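PDB 1KA2: thermostable carboxypeptidase 1 from Pyrococcus furiosus, which removes amino acids one at a time from the C terminus of peptides as a metallocarboxypeptidase of broad specificity that uses cobalt. Local coordinates for residues A[8-13]-A[81-86]; A[21-26]-A[51-56]; A[65-70]-A[92-97]. All blocks are in the same frame, centred on the assembly; numbering follows the deposited sequence.

Contact 1 (A[8-13]-A[81-86])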
ATOM      1  N   GLU A   8     -29.019   9.438 -17.332  1.00 49.27           N
ATOM      2  CA  GLU A   8     -28.713   8.038 -17.585  1.00 48.00           C
ATOM      3  C   GLU A   8     -27.373   7.830 -18.290  1.00 47.46           C
ATOM      4  O   GLU A   8     -26.631   6.912 -17.945  1.00 46.86           O
ATOM      5  CB  GLU A   8     -29.837   7.422 -18.416  1.00 48.52           C
ATOM      6  CG  GLU A   8     -29.659   5.956 -18.738  1.00 52.37           C
ATOM      7  CD  GLU A   8     -29.401   5.121 -17.509  1.00 53.76           C
ATOM      8  OE1 GLU A   8     -29.952   5.450 -16.436  1.00 56.41           O
ATOM      9  OE2 GLU A   8     -28.655   4.126 -17.622  1.00 56.96           O
ATOM     10  N   THR A   9     -27.065   8.667 -19.280  1.00 45.95           N
ATOM     11  CA  THR A   9     -25.801   8.541 -20.002  1.00 44.88           C
ATOM     12  C   THR A   9     -24.657   8.826 -19.038  1.00 43.04           C
ATOM     13  O   THR A   9     -23.612   8.184 -19.093  1.00 42.46           O
ATOM     14  CB  THR A   9     -25.720   9.521 -21.207  1.00 44.18           C
ATOM     15  OG1 THR A   9     -26.593   9.064 -22.247  1.00 45.02           O
ATOM     16  CG2 THR A   9     -24.301   9.600 -21.748  1.00 40.33           C
ATOM     17  N   ILE A  10     -24.877   9.792 -18.152  1.00 43.43           N
ATOM     18  CA  ILE A  10     -23.888  10.173 -17.150  1.00 42.01           C
ATOM     19  C   ILE A  10     -23.655   9.008 -16.170  1.00 41.80           C
ATOM     20  O   ILE A  10     -22.521   8.733 -15.794  1.00 41.24           O
ATOM     21  CB  ILE A  10     -24.353  11.425 -16.374  1.00 41.27           C
ATOM     22  CG1 ILE A  10     -24.491  12.619 -17.329  1.00 41.97           C
ATOM     23  CG2 ILE A  10     -23.372  11.751 -15.262  1.00 43.37           C
ATOM     24  CD1 ILE A  10     -23.189  13.168 -17.869  1.00 37.59           C
ATOM     25  N   LYS A  11     -24.722   8.317 -15.771  1.00 40.82           N
ATOM     26  CA  LYS A  11     -24.581   7.192 -14.847  1.00 41.99           C
ATOM     27  C   LYS A  11     -23.823   6.032 -15.476  1.00 42.80           C
ATOM     28  O   LYS A  11     -23.033   5.373 -14.804  1.00 43.32           O
ATOM     29  CB  LYS A  11     -25.941   6.657 -14.394  1.00 41.90           C
ATOM     30  CG  LYS A  11     -26.790   7.566 -13.527  1.00 43.82           C
ATOM     31  CD  LYS A  11     -28.075   6.809 -13.169  1.00 45.87           C
ATOM     32  CE  LYS A  11     -29.177   7.716 -12.672  1.00 47.74           C
ATOM     33  NZ  LYS A  11     -30.446   6.948 -12.496  1.00 47.79           N
ATOM     34  N   GLN A  12     -24.086   5.757 -16.753  1.00 43.11           N
ATOM     35  CA  GLN A  12     -23.407   4.660 -17.434  1.00 43.55           C
ATOM     36  C   GLN A  12     -21.917   4.960 -17.444  1.00 43.01           C
ATOM     37  O   GLN A  12     -21.090   4.069 -17.312  1.00 43.58           O
ATOM     38  CB  GLN A  12     -23.887   4.516 -18.882  1.00 46.11           C
ATOM     39  CG  GLN A  12     -25.394   4.416 -19.079  1.00 49.30           C
ATOM     40  CD  GLN A  12     -25.757   4.054 -20.510  1.00 50.15           C
ATOM     41  OE1 GLN A  12     -25.670   2.889 -20.906  1.00 52.23           O
ATOM     42  NE2 GLN A  12     -26.142   5.053 -21.300  1.00 48.59           N
ATOM     43  N   ILE A  13     -21.587   6.233 -17.607  1.00 42.11           N
ATOM     44  CA  ILE A  13     -20.202   6.662 -17.632  1.00 40.65           C
ATOM     45  C   ILE A  13     -19.554   6.460 -16.271  1.00 39.46           C
ATOM     46  O   ILE A  13     -18.485   5.851 -16.174  1.00 41.14           O
ATOM     47  CB  ILE A  13     -20.097   8.149 -18.041  1.00 39.98           C
ATOM     48  CG1 ILE A  13     -20.442   8.297 -19.525  1.00 39.77           C
ATOM     49  CG2 ILE A  13     -18.699   8.682 -17.741  1.00 40.69           C
ATOM     50  CD1 ILE A  13     -20.492   9.739 -20.008  1.00 37.30           C
ATOM     51  N   GLU A  81     -24.567  21.348 -13.935  1.00 49.21           N
ATOM     52  CA  GLU A  81     -23.145  21.673 -13.878  1.00 50.69           C
ATOM     53  C   GLU A  81     -22.260  20.479 -13.496  1.00 49.91           C
ATOM     54  O   GLU A  81     -21.185  20.271 -14.072  1.00 49.12           O
ATOM     55  CB  GLU A  81     -22.922  22.829 -12.898  1.00 53.00           C
ATOM     56  CG  GLU A  81     -23.380  22.528 -11.477  1.00 56.48           C
ATOM     57  CD  GLU A  81     -24.306  23.595 -10.926  1.00 59.13           C
ATOM     58  OE1 GLU A  81     -23.879  24.768 -10.844  1.00 60.71           O
ATOM     59  OE2 GLU A  81     -25.459  23.257 -10.577  1.00 60.57           O
ATOM     60  N   TYR A  82     -22.723  19.689 -12.535  1.00 48.06           N
ATOM     61  CA  TYR A  82     -21.973  18.525 -12.074  1.00 47.21           C
ATOM     62  C   TYR A  82     -21.771  17.501 -13.184  1.00 46.78           C
ATOM     63  O   TYR A  82     -20.639  17.123 -13.488  1.00 46.86           O
ATOM     64  CB  TYR A  82     -22.691  17.881 -10.889  1.00 44.67           C
ATOM     65  CG  TYR A  82     -23.009  18.864  -9.789  1.00 42.66           C
ATOM     66  CD1 TYR A  82     -24.280  19.430  -9.676  1.00 43.28           C
ATOM     67  CD2 TYR A  82     -22.030  19.257  -8.880  1.00 41.49           C
ATOM     68  CE1 TYR A  82     -24.566  20.368  -8.679  1.00 41.09           C
ATOM     69  CE2 TYR A  82     -22.304  20.189  -7.883  1.00 41.83           C
ATOM     70  CZ  TYR A  82     -23.571  20.738  -7.790  1.00 41.27           C
ATOM     71  OH  TYR A  82     -23.835  21.658  -6.812  1.00 40.03           O
ATOM     72  N   GLU A  83     -22.868  17.049 -13.781  1.00 47.16           N
ATOM     73  CA  GLU A  83     -22.797  16.078 -14.867  1.00 47.41           C
ATOM     74  C   GLU A  83     -21.974  16.668 -16.010  1.00 48.36           C
ATOM     75  O   GLU A  83     -21.303  15.946 -16.744  1.00 47.85           O
ATOM     76  CB  GLU A  83     -24.196  15.748 -15.375  1.00 46.95           C
ATOM     77  CG  GLU A  83     -25.181  15.356 -14.290  1.00 47.94           C
ATOM     78  CD  GLU A  83     -26.597  15.222 -14.820  1.00 48.07           C
ATOM     79  OE1 GLU A  83     -27.114  16.212 -15.382  1.00 47.99           O
ATOM     80  OE2 GLU A  83     -27.191  14.131 -14.678  1.00 46.98           O
ATOM     81  N   ARG A  84     -22.032  17.987 -16.157  1.00 49.41           N
ATOM     82  CA  ARG A  84     -21.288  18.662 -17.211  1.00 49.38           C
ATOM     83  C   ARG A  84     -19.808  18.605 -16.867  1.00 47.45           C
ATOM     84  O   ARG A  84     -18.962  18.402 -17.742  1.00 46.85           O
ATOM     85  CB  ARG A  84     -21.735  20.120 -17.317  1.00 53.08           C
ATOM     86  CG  ARG A  84     -21.408  20.782 -18.644  1.00 57.85           C
ATOM     87  CD  ARG A  84     -21.746  22.266 -18.586  1.00 63.25           C
ATOM     88  NE  ARG A  84     -23.096  22.482 -18.072  1.00 66.14           N
ATOM     89  CZ  ARG A  84     -23.562  23.656 -17.658  1.00 68.12           C
ATOM     90  NH1 ARG A  84     -22.786  24.735 -17.700  1.00 69.19           N
ATOM     91  NH2 ARG A  84     -24.802  23.746 -17.187  1.00 68.05           N
ATOM     92  N   GLY A  85     -19.503  18.784 -15.584  1.00 45.95           N
ATOM     93  CA  GLY A  85     -18.124  18.747 -15.136  1.00 44.15           C
ATOM     94  C   GLY A  85     -17.509  17.412 -15.474  1.00 44.01           C
ATOM     95  O   GLY A  85     -16.335  17.328 -15.847  1.00 43.63           O
ATOM     96  N   ILE A  86     -18.315  16.362 -15.352  1.00 43.57           N
ATOM     97  CA  ILE A  86     -17.871  15.010 -15.642  1.00 43.30           C
ATOM     98  C   ILE A  86     -17.354  14.946 -17.070  1.00 43.79           C
ATOM     99  O   ILE A  86     -16.245  14.457 -17.323  1.00 41.89           O
ATOM    100  CB  ILE A  86     -19.028  14.000 -15.489  1.00 44.77           C
ATOM    101  CG1 ILE A  86     -19.542  14.022 -14.054  1.00 47.06           C
ATOM    102  CG2 ILE A  86     -18.557  12.599 -15.839  1.00 44.57           C
ATOM    103  CD1 ILE A  86     -20.742  13.160 -13.849  1.00 50.34           C
TER
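I10 reaches across to both E83 and I86, and its CG1, CG2 and CD1 all take part. CG1 lies 3.7 Å from CB of E83, the two side chains crossing at about a right angle, while CD1 comes within 3.5 Å of the backbone O of E83. The other branch, CG2, stands anti to the backbone N and meets CD1 of I86 at 3.3 Å, tighter than a usual carbon contact. One turn further along, I13 adds a looser touch, its CG2 being 4.4 Å from CG2 of I86. Branched isoleucines suit this place because each can offer two carbons to different neighbours. E83 is buried, and its carboxylate is probably ionised: its methylene groups pack against I10, and OE2 accepts hydrogen bonds from the backbone N of Q6 and of N7, just before helix 8-36, so this oxygen has two donors. The N terminus of that helix may further stabilise the negative charge. The axes of the short segments are inclined at 46° in their N-to-C directions and come within 10.5 Å. L79 also packs on I10 and F5 on I86, V87 and L90 of helix 81-99 prolong the apolar seam, and L69 of helix 64-74 lies against I13.

Contact 2 (A[21-26]-A[51-56])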
ATOM      1  N   TRP A  21     -11.201   4.494 -11.927  1.00 30.90           N
ATOM      2  CA  TRP A  21     -10.929   5.084 -10.626  1.00 30.00           C
ATOM      3  C   TRP A  21     -10.222   4.083  -9.706  1.00 29.85           C
ATOM      4  O   TRP A  21      -9.293   4.444  -8.986  1.00 32.24           O
ATOM      5  CB  TRP A  21     -12.230   5.563  -9.959  1.00 30.71           C
ATOM      6  CG  TRP A  21     -12.008   6.059  -8.549  1.00 27.77           C
ATOM      7  CD1 TRP A  21     -11.659   7.322  -8.162  1.00 28.63           C
ATOM      8  CD2 TRP A  21     -12.021   5.265  -7.360  1.00 28.35           C
ATOM      9  NE1 TRP A  21     -11.445   7.363  -6.803  1.00 28.29           N
ATOM     10  CE2 TRP A  21     -11.660   6.112  -6.284  1.00 29.55           C
ATOM     11  CE3 TRP A  21     -12.298   3.913  -7.096  1.00 30.23           C
ATOM     12  CZ2 TRP A  21     -11.571   5.654  -4.959  1.00 28.64           C
ATOM     13  CZ3 TRP A  21     -12.206   3.451  -5.770  1.00 31.19           C
ATOM     14  CH2 TRP A  21     -11.842   4.325  -4.723  1.00 29.32           C
ATOM     15  N   ALA A  22     -10.652   2.827  -9.729  1.00 28.66           N
ATOM     16  CA  ALA A  22     -10.041   1.808  -8.878  1.00 28.05           C
ATOM     17  C   ALA A  22      -8.555   1.571  -9.195  1.00 28.46           C
ATOM     18  O   ALA A  22      -7.736   1.404  -8.286  1.00 26.60           O
ATOM     19  CB  ALA A  22     -10.826   0.505  -8.996  1.00 27.26           C
ATOM     20  N   ILE A  23      -8.209   1.529 -10.478  1.00 28.91           N
ATOM     21  CA  ILE A  23      -6.812   1.342 -10.846  1.00 30.68           C
ATOM     22  C   ILE A  23      -6.016   2.520 -10.275  1.00 30.97           C
ATOM     23  O   ILE A  23      -4.912   2.337  -9.769  1.00 33.35           O
ATOM     24  CB  ILE A  23      -6.640   1.270 -12.385  1.00 32.45           C
ATOM     25  CG1 ILE A  23      -7.345   0.021 -12.917  1.00 32.91           C
ATOM     26  CG2 ILE A  23      -5.161   1.213 -12.761  1.00 30.01           C
ATOM     27  CD1 ILE A  23      -7.278  -0.106 -14.425  1.00 34.30           C
ATOM     28  N   GLY A  24      -6.591   3.724 -10.331  1.00 31.88           N
ATOM     29  CA  GLY A  24      -5.921   4.906  -9.798  1.00 31.76           C
ATOM     30  C   GLY A  24      -5.736   4.831  -8.287  1.00 32.37           C
ATOM     31  O   GLY A  24      -4.697   5.223  -7.740  1.00 32.62           O
ATOM     32  N   HIS A  25      -6.758   4.338  -7.600  1.00 30.86           N
ATOM     33  CA  HIS A  25      -6.676   4.174  -6.159  1.00 29.79           C
ATOM     34  C   HIS A  25      -5.467   3.279  -5.928  1.00 29.37           C
ATOM     35  O   HIS A  25      -4.590   3.568  -5.118  1.00 28.08           O
ATOM     36  CB  HIS A  25      -7.919   3.465  -5.651  1.00 29.66           C
ATOM     37  CG  HIS A  25      -7.877   3.152  -4.192  1.00 28.82           C
ATOM     38  ND1 HIS A  25      -8.091   4.106  -3.222  1.00 29.67           N
ATOM     39  CD2 HIS A  25      -7.644   1.991  -3.537  1.00 29.06           C
ATOM     40  CE1 HIS A  25      -7.993   3.544  -2.028  1.00 31.37           C
ATOM     41  NE2 HIS A  25      -7.723   2.261  -2.192  1.00 28.33           N
ATOM     42  N   ALA A  26      -5.428   2.186  -6.677  1.00 30.53           N
ATOM     43  CA  ALA A  26      -4.336   1.230  -6.572  1.00 29.62           C
ATOM     44  C   ALA A  26      -2.986   1.890  -6.895  1.00 28.70           C
ATOM     45  O   ALA A  26      -2.021   1.688  -6.176  1.00 29.55           O
ATOM     46  CB  ALA A  26      -4.599   0.046  -7.498  1.00 28.77           C
ATOM     47  N   GLY A  51       3.697  -0.265 -14.141  1.00 32.01           N
ATOM     48  CA  GLY A  51       3.633  -0.144 -15.588  1.00 31.55           C
ATOM     49  C   GLY A  51       2.458  -0.852 -16.258  1.00 33.46           C
ATOM     50  O   GLY A  51       1.809  -0.297 -17.148  1.00 33.35           O
ATOM     51  N   GLU A  52       2.180  -2.082 -15.845  1.00 31.79           N
ATOM     52  CA  GLU A  52       1.075  -2.826 -16.431  1.00 32.58           C
ATOM     53  C   GLU A  52      -0.251  -2.094 -16.202  1.00 33.97           C
ATOM     54  O   GLU A  52      -1.089  -2.024 -17.104  1.00 34.77           O
ATOM     55  CB  GLU A  52       1.017  -4.229 -15.825  1.00 31.99           C
ATOM     56  CG  GLU A  52       2.168  -5.147 -16.204  1.00 31.88           C
ATOM     57  CD  GLU A  52       2.169  -5.512 -17.690  1.00 33.26           C
ATOM     58  OE1 GLU A  52       1.089  -5.552 -18.308  1.00 33.57           O
ATOM     59  OE2 GLU A  52       3.252  -5.774 -18.241  1.00 33.08           O
ATOM     60  N   LEU A  53      -0.431  -1.546 -14.997  1.00 33.45           N
ATOM     61  CA  LEU A  53      -1.650  -0.817 -14.649  1.00 34.21           C
ATOM     62  C   LEU A  53      -1.806   0.476 -15.436  1.00 35.04           C
ATOM     63  O   LEU A  53      -2.918   0.835 -15.815  1.00 35.35           O
ATOM     64  CB  LEU A  53      -1.685  -0.504 -13.144  1.00 33.79           C
ATOM     65  CG  LEU A  53      -1.798  -1.732 -12.233  1.00 34.60           C
ATOM     66  CD1 LEU A  53      -1.728  -1.323 -10.767  1.00 34.36           C
ATOM     67  CD2 LEU A  53      -3.106  -2.454 -12.544  1.00 34.22           C
ATOM     68  N   SER A  54      -0.706   1.185 -15.679  1.00 36.24           N
ATOM     69  CA  SER A  54      -0.790   2.431 -16.445  1.00 35.78           C
ATOM     70  C   SER A  54      -1.264   2.125 -17.849  1.00 35.77           C
ATOM     71  O   SER A  54      -2.071   2.867 -18.409  1.00 37.20           O
ATOM     72  CB  SER A  54       0.562   3.142 -16.516  1.00 37.64           C
ATOM     73  OG  SER A  54       0.817   3.841 -15.314  1.00 40.13           O
ATOM     74  N   VAL A  55      -0.767   1.037 -18.425  1.00 33.58           N
ATOM     75  CA  VAL A  55      -1.208   0.674 -19.760  1.00 35.56           C
ATOM     76  C   VAL A  55      -2.666   0.209 -19.715  1.00 35.69           C
ATOM     77  O   VAL A  55      -3.440   0.478 -20.628  1.00 35.49           O
ATOM     78  CB  VAL A  55      -0.341  -0.452 -20.369  1.00 36.46           C
ATOM     79  CG1 VAL A  55      -0.970  -0.951 -21.665  1.00 35.47           C
ATOM     80  CG2 VAL A  55       1.074   0.072 -20.640  1.00 36.69           C
ATOM     81  N   LEU A  56      -3.044  -0.473 -18.640  1.00 35.75           N
ATOM     82  CA  LEU A  56      -4.405  -0.969 -18.521  1.00 37.02           C
ATOM     83  C   LEU A  56      -5.347   0.213 -18.401  1.00 36.52           C
ATOM     84  O   LEU A  56      -6.387   0.277 -19.065  1.00 37.39           O
ATOM     85  CB  LEU A  56      -4.543  -1.861 -17.281  1.00 37.58           C
ATOM     86  CG  LEU A  56      -5.542  -3.024 -17.337  1.00 39.31           C
ATOM     87  CD1 LEU A  56      -5.769  -3.551 -15.916  1.00 38.74           C
ATOM     88  CD2 LEU A  56      -6.857  -2.575 -17.959  1.00 38.59           C
TER
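I23 of helix 8-36 meets L53 and L56 of helix 43-61 with its two branches, one for each leucine. Its chi1 of -65° sets CG2 anti to the backbone N and CG1 anti to the carbonyl carbon, which turns CG2 to L53 and leaves CG1 to run on toward L56. CG2 packs 3.9 Å from CB of L53 and lies 3.8 Å from that residue's backbone O, which brings the methyl close against the helix surface itself. The longer branch is stretched out, with chi2 at 178°, and this carries CD1 to within 4.0 Å of CD1 of L56, where the two side chains cross at about a right angle. L53 touches I23 through CB, while its side chain also packs on Q27 and L30 further along helix 8-36. Beyond the two leucines, S57 and L60 of helix 43-61 also lie against I23.

A beta-branched residue fits the middle of this seam because it fills the space beside the backbone as well as reaching outward. The nearby faces turn to other tasks: ND1 of H25 donates to the backbone O of F244, NE2 accepts from NE of R46 of the second subunit, and A22 packs on E52 of that subunit, which places the helix pair beside the dimer interface. With no hydrogen bond between the segments, the contact rests on burial of aliphatic carbon, and its hold depends on shape and exclusion of water rather than on direction.

Contact 3 (A[65-70]-A[92-97])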
ATOM      1  N   GLU A  65     -16.372   2.035 -26.175  1.00 47.99           N
ATOM      2  CA  GLU A  65     -17.563   2.199 -25.360  1.00 49.49           C
ATOM      3  C   GLU A  65     -17.492   3.461 -24.508  1.00 48.39           C
ATOM      4  O   GLU A  65     -18.406   4.291 -24.530  1.00 49.30           O
ATOM      5  CB  GLU A  65     -17.742   0.988 -24.452  1.00 53.29           C
ATOM      6  CG  GLU A  65     -18.026  -0.295 -25.189  1.00 57.70           C
ATOM      7  CD  GLU A  65     -18.097  -1.477 -24.251  1.00 61.79           C
ATOM      8  OE1 GLU A  65     -18.784  -1.362 -23.213  1.00 64.62           O
ATOM      9  OE2 GLU A  65     -17.472  -2.519 -24.546  1.00 64.21           O
ATOM     10  N   PHE A  66     -16.402   3.607 -23.763  1.00 44.69           N
ATOM     11  CA  PHE A  66     -16.238   4.768 -22.905  1.00 43.00           C
ATOM     12  C   PHE A  66     -16.203   6.060 -23.721  1.00 42.82           C
ATOM     13  O   PHE A  66     -16.911   7.018 -23.409  1.00 42.49           O
ATOM     14  CB  PHE A  66     -14.958   4.640 -22.071  1.00 41.40           C
ATOM     15  CG  PHE A  66     -14.901   5.585 -20.900  1.00 38.83           C
ATOM     16  CD1 PHE A  66     -15.702   5.379 -19.782  1.00 40.56           C
ATOM     17  CD2 PHE A  66     -14.074   6.695 -20.929  1.00 37.23           C
ATOM     18  CE1 PHE A  66     -15.676   6.269 -18.711  1.00 37.64           C
ATOM     19  CE2 PHE A  66     -14.043   7.586 -19.872  1.00 36.60           C
ATOM     20  CZ  PHE A  66     -14.845   7.372 -18.760  1.00 37.26           C
ATOM     21  N   VAL A  67     -15.386   6.090 -24.767  1.00 41.72           N
ATOM     22  CA  VAL A  67     -15.300   7.285 -25.590  1.00 41.88           C
ATOM     23  C   VAL A  67     -16.651   7.615 -26.223  1.00 42.96           C
ATOM     24  O   VAL A  67     -17.056   8.782 -26.239  1.00 45.69           O
ATOM     25  CB  VAL A  67     -14.230   7.145 -26.705  1.00 41.01           C
ATOM     26  CG1 VAL A  67     -14.178   8.421 -27.536  1.00 38.30           C
ATOM     27  CG2 VAL A  67     -12.866   6.867 -26.087  1.00 35.61           C
ATOM     28  N   ASN A  68     -17.350   6.605 -26.740  1.00 43.85           N
ATOM     29  CA  ASN A  68     -18.665   6.831 -27.358  1.00 45.11           C
ATOM     30  C   ASN A  68     -19.627   7.496 -26.366  1.00 43.49           C
ATOM     31  O   ASN A  68     -20.340   8.430 -26.716  1.00 42.99           O
ATOM     32  CB  ASN A  68     -19.290   5.509 -27.855  1.00 46.32           C
ATOM     33  CG  ASN A  68     -18.617   4.962 -29.119  1.00 49.07           C
ATOM     34  OD1 ASN A  68     -18.069   5.716 -29.933  1.00 48.72           O
ATOM     35  ND2 ASN A  68     -18.685   3.643 -29.299  1.00 48.52           N
ATOM     36  N   LEU A  69     -19.639   7.006 -25.130  1.00 43.77           N
ATOM     37  CA  LEU A  69     -20.506   7.551 -24.091  1.00 44.29           C
ATOM     38  C   LEU A  69     -20.224   9.024 -23.804  1.00 45.27           C
ATOM     39  O   LEU A  69     -21.151   9.829 -23.684  1.00 43.02           O
ATOM     40  CB  LEU A  69     -20.359   6.741 -22.798  1.00 44.89           C
ATOM     41  CG  LEU A  69     -21.068   5.385 -22.765  1.00 44.76           C
ATOM     42  CD1 LEU A  69     -20.891   4.741 -21.402  1.00 45.79           C
ATOM     43  CD2 LEU A  69     -22.548   5.586 -23.058  1.00 45.53           C
ATOM     44  N   VAL A  70     -18.944   9.370 -23.691  1.00 46.14           N
ATOM     45  CA  VAL A  70     -18.540  10.745 -23.421  1.00 48.36           C
ATOM     46  C   VAL A  70     -18.960  11.653 -24.573  1.00 50.38           C
ATOM     47  O   VAL A  70     -19.446  12.764 -24.359  1.00 51.00           O
ATOM     48  CB  VAL A  70     -17.001  10.853 -23.212  1.00 47.93           C
ATOM     49  CG1 VAL A  70     -16.578  12.322 -23.132  1.00 49.21           C
ATOM     50  CG2 VAL A  70     -16.596  10.124 -21.942  1.00 45.68           C
ATOM     51  N   ARG A  92     -11.309  16.145 -21.753  1.00 41.89           N
ATOM     52  CA  ARG A  92      -9.917  16.591 -21.745  1.00 41.30           C
ATOM     53  C   ARG A  92      -8.948  15.411 -21.598  1.00 42.67           C
ATOM     54  O   ARG A  92      -7.874  15.400 -22.212  1.00 43.28           O
ATOM     55  CB  ARG A  92      -9.698  17.584 -20.609  1.00 41.09           C
ATOM     56  CG  ARG A  92      -8.260  18.038 -20.413  1.00 42.78           C
ATOM     57  CD  ARG A  92      -8.136  18.949 -19.197  1.00 42.14           C
ATOM     58  NE  ARG A  92      -6.764  19.009 -18.695  1.00 42.56           N
ATOM     59  CZ  ARG A  92      -5.795  19.766 -19.202  1.00 41.54           C
ATOM     60  NH1 ARG A  92      -6.027  20.560 -20.242  1.00 38.98           N
ATOM     61  NH2 ARG A  92      -4.582  19.711 -18.667  1.00 41.92           N
ATOM     62  N   SER A  93      -9.326  14.416 -20.797  1.00 40.44           N
ATOM     63  CA  SER A  93      -8.470  13.251 -20.589  1.00 38.45           C
ATOM     64  C   SER A  93      -8.387  12.382 -21.828  1.00 38.90           C
ATOM     65  O   SER A  93      -7.296  12.006 -22.253  1.00 40.68           O
ATOM     66  CB  SER A  93      -8.979  12.400 -19.429  1.00 38.26           C
ATOM     67  OG  SER A  93      -8.894  13.093 -18.205  1.00 38.46           O
ATOM     68  N   ILE A  94      -9.542  12.041 -22.394  1.00 38.89           N
ATOM     69  CA  ILE A  94      -9.579  11.212 -23.589  1.00 39.44           C
ATOM     70  C   ILE A  94      -8.825  11.924 -24.700  1.00 40.12           C
ATOM     71  O   ILE A  94      -8.097  11.298 -25.464  1.00 39.91           O
ATOM     72  CB  ILE A  94     -11.025  10.949 -24.039  1.00 39.83           C
ATOM     73  CG1 ILE A  94     -11.705  10.020 -23.030  1.00 39.20           C
ATOM     74  CG2 ILE A  94     -11.046  10.364 -25.458  1.00 38.52           C
ATOM     75  CD1 ILE A  94     -13.179   9.767 -23.317  1.00 39.87           C
ATOM     76  N   ARG A  95      -8.996  13.238 -24.766  1.00 41.25           N
ATOM     77  CA  ARG A  95      -8.324  14.048 -25.770  1.00 43.42           C
ATOM     78  C   ARG A  95      -6.815  13.947 -25.572  1.00 42.92           C
ATOM     79  O   ARG A  95      -6.088  13.525 -26.470  1.00 45.07           O
ATOM     80  CB  ARG A  95      -8.764  15.516 -25.658  1.00 45.76           C
ATOM     81  CG  ARG A  95      -8.589  16.304 -26.953  1.00 52.50           C
ATOM     82  CD  ARG A  95      -8.850  17.800 -26.788  1.00 54.46           C
ATOM     83  NE  ARG A  95      -7.685  18.511 -26.261  1.00 57.03           N
ATOM     84  CZ  ARG A  95      -6.533  18.648 -26.915  1.00 59.24           C
ATOM     85  NH1 ARG A  95      -6.383  18.123 -28.127  1.00 58.64           N
ATOM     86  NH2 ARG A  95      -5.529  19.310 -26.355  1.00 58.42           N
ATOM     87  N   ILE A  96      -6.341  14.324 -24.390  1.00 43.43           N
ATOM     88  CA  ILE A  96      -4.914  14.265 -24.104  1.00 41.01           C
ATOM     89  C   ILE A  96      -4.350  12.874 -24.328  1.00 41.35           C
ATOM     90  O   ILE A  96      -3.288  12.721 -24.920  1.00 42.49           O
ATOM     91  CB  ILE A  96      -4.613  14.656 -22.660  1.00 40.81           C
ATOM     92  CG1 ILE A  96      -5.078  16.082 -22.396  1.00 41.47           C
ATOM     93  CG2 ILE A  96      -3.124  14.524 -22.400  1.00 36.95           C
ATOM     94  CD1 ILE A  96      -4.996  16.471 -20.938  1.00 44.66           C
ATOM     95  N   ALA A  97      -5.063  11.860 -23.852  1.00 41.18           N
ATOM     96  CA  ALA A  97      -4.615  10.484 -23.995  1.00 41.02           C
ATOM     97  C   ALA A  97      -4.457  10.017 -25.444  1.00 42.11           C
ATOM     98  O   ALA A  97      -3.543   9.258 -25.753  1.00 41.86           O
ATOM     99  CB  ALA A  97      -5.558   9.552 -23.246  1.00 40.95           C
TER
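This is a buried, wholly apolar helix-helix contact in the N-terminal helical part of the chain, where one isoleucine of helix 81-99 is received by three side chains of helix 64-74. I94 points toward the other helix, and its CD1 does most of the touching. It meets CG2 of V70 tip to tip at 3.7 Å, and lies 4.0 Å from CD2 of F66, approaching the ring obliquely. The shorter branch of I94 has its own partner: CG2 is 4.0 Å from CG2 of V67. The extended CG1 arm, chi2 176°, puts CD1 among F66, V67 and V70, residues spaced so that they share one face of their helix. The valines are short and branched, which lets CD1 of I94 come close to both, and F66 adds ring carbons while its side chain also packs on K16 and L61. Further out, E65 pairs with K16 and R92 with D161 in salt bridges. The short axes are steeply inclined, 130° between their N-to-C directions and 11.2 Å apart at closest approach. The result is a packed pair of successive helices, 64-74 and 81-99, in the N-terminal helical part of this M32 carboxypeptidase.

From the N terminus, helix 8-36 opens both contact 1 and contact 2. Contact 2 is the first to close, when helix 43-61 folds back on it, and it is nested inside the larger loop that contact 1 closes at residues 81-86. Contact 3 opens on helix 64-74, within that same loop, but closes beyond it at 92-97, so contacts 1 and 3 cross, whereas contacts 2 and 3 follow in series. Contacts 1 and 3 share helix 81-99 and also touch directly, with CG1 of I13 3.6 Å from CB of L69. Together the three join helices 8-36, 43-61, 64-74 and 81-99 into one N-terminal group of helices, away from the metal site.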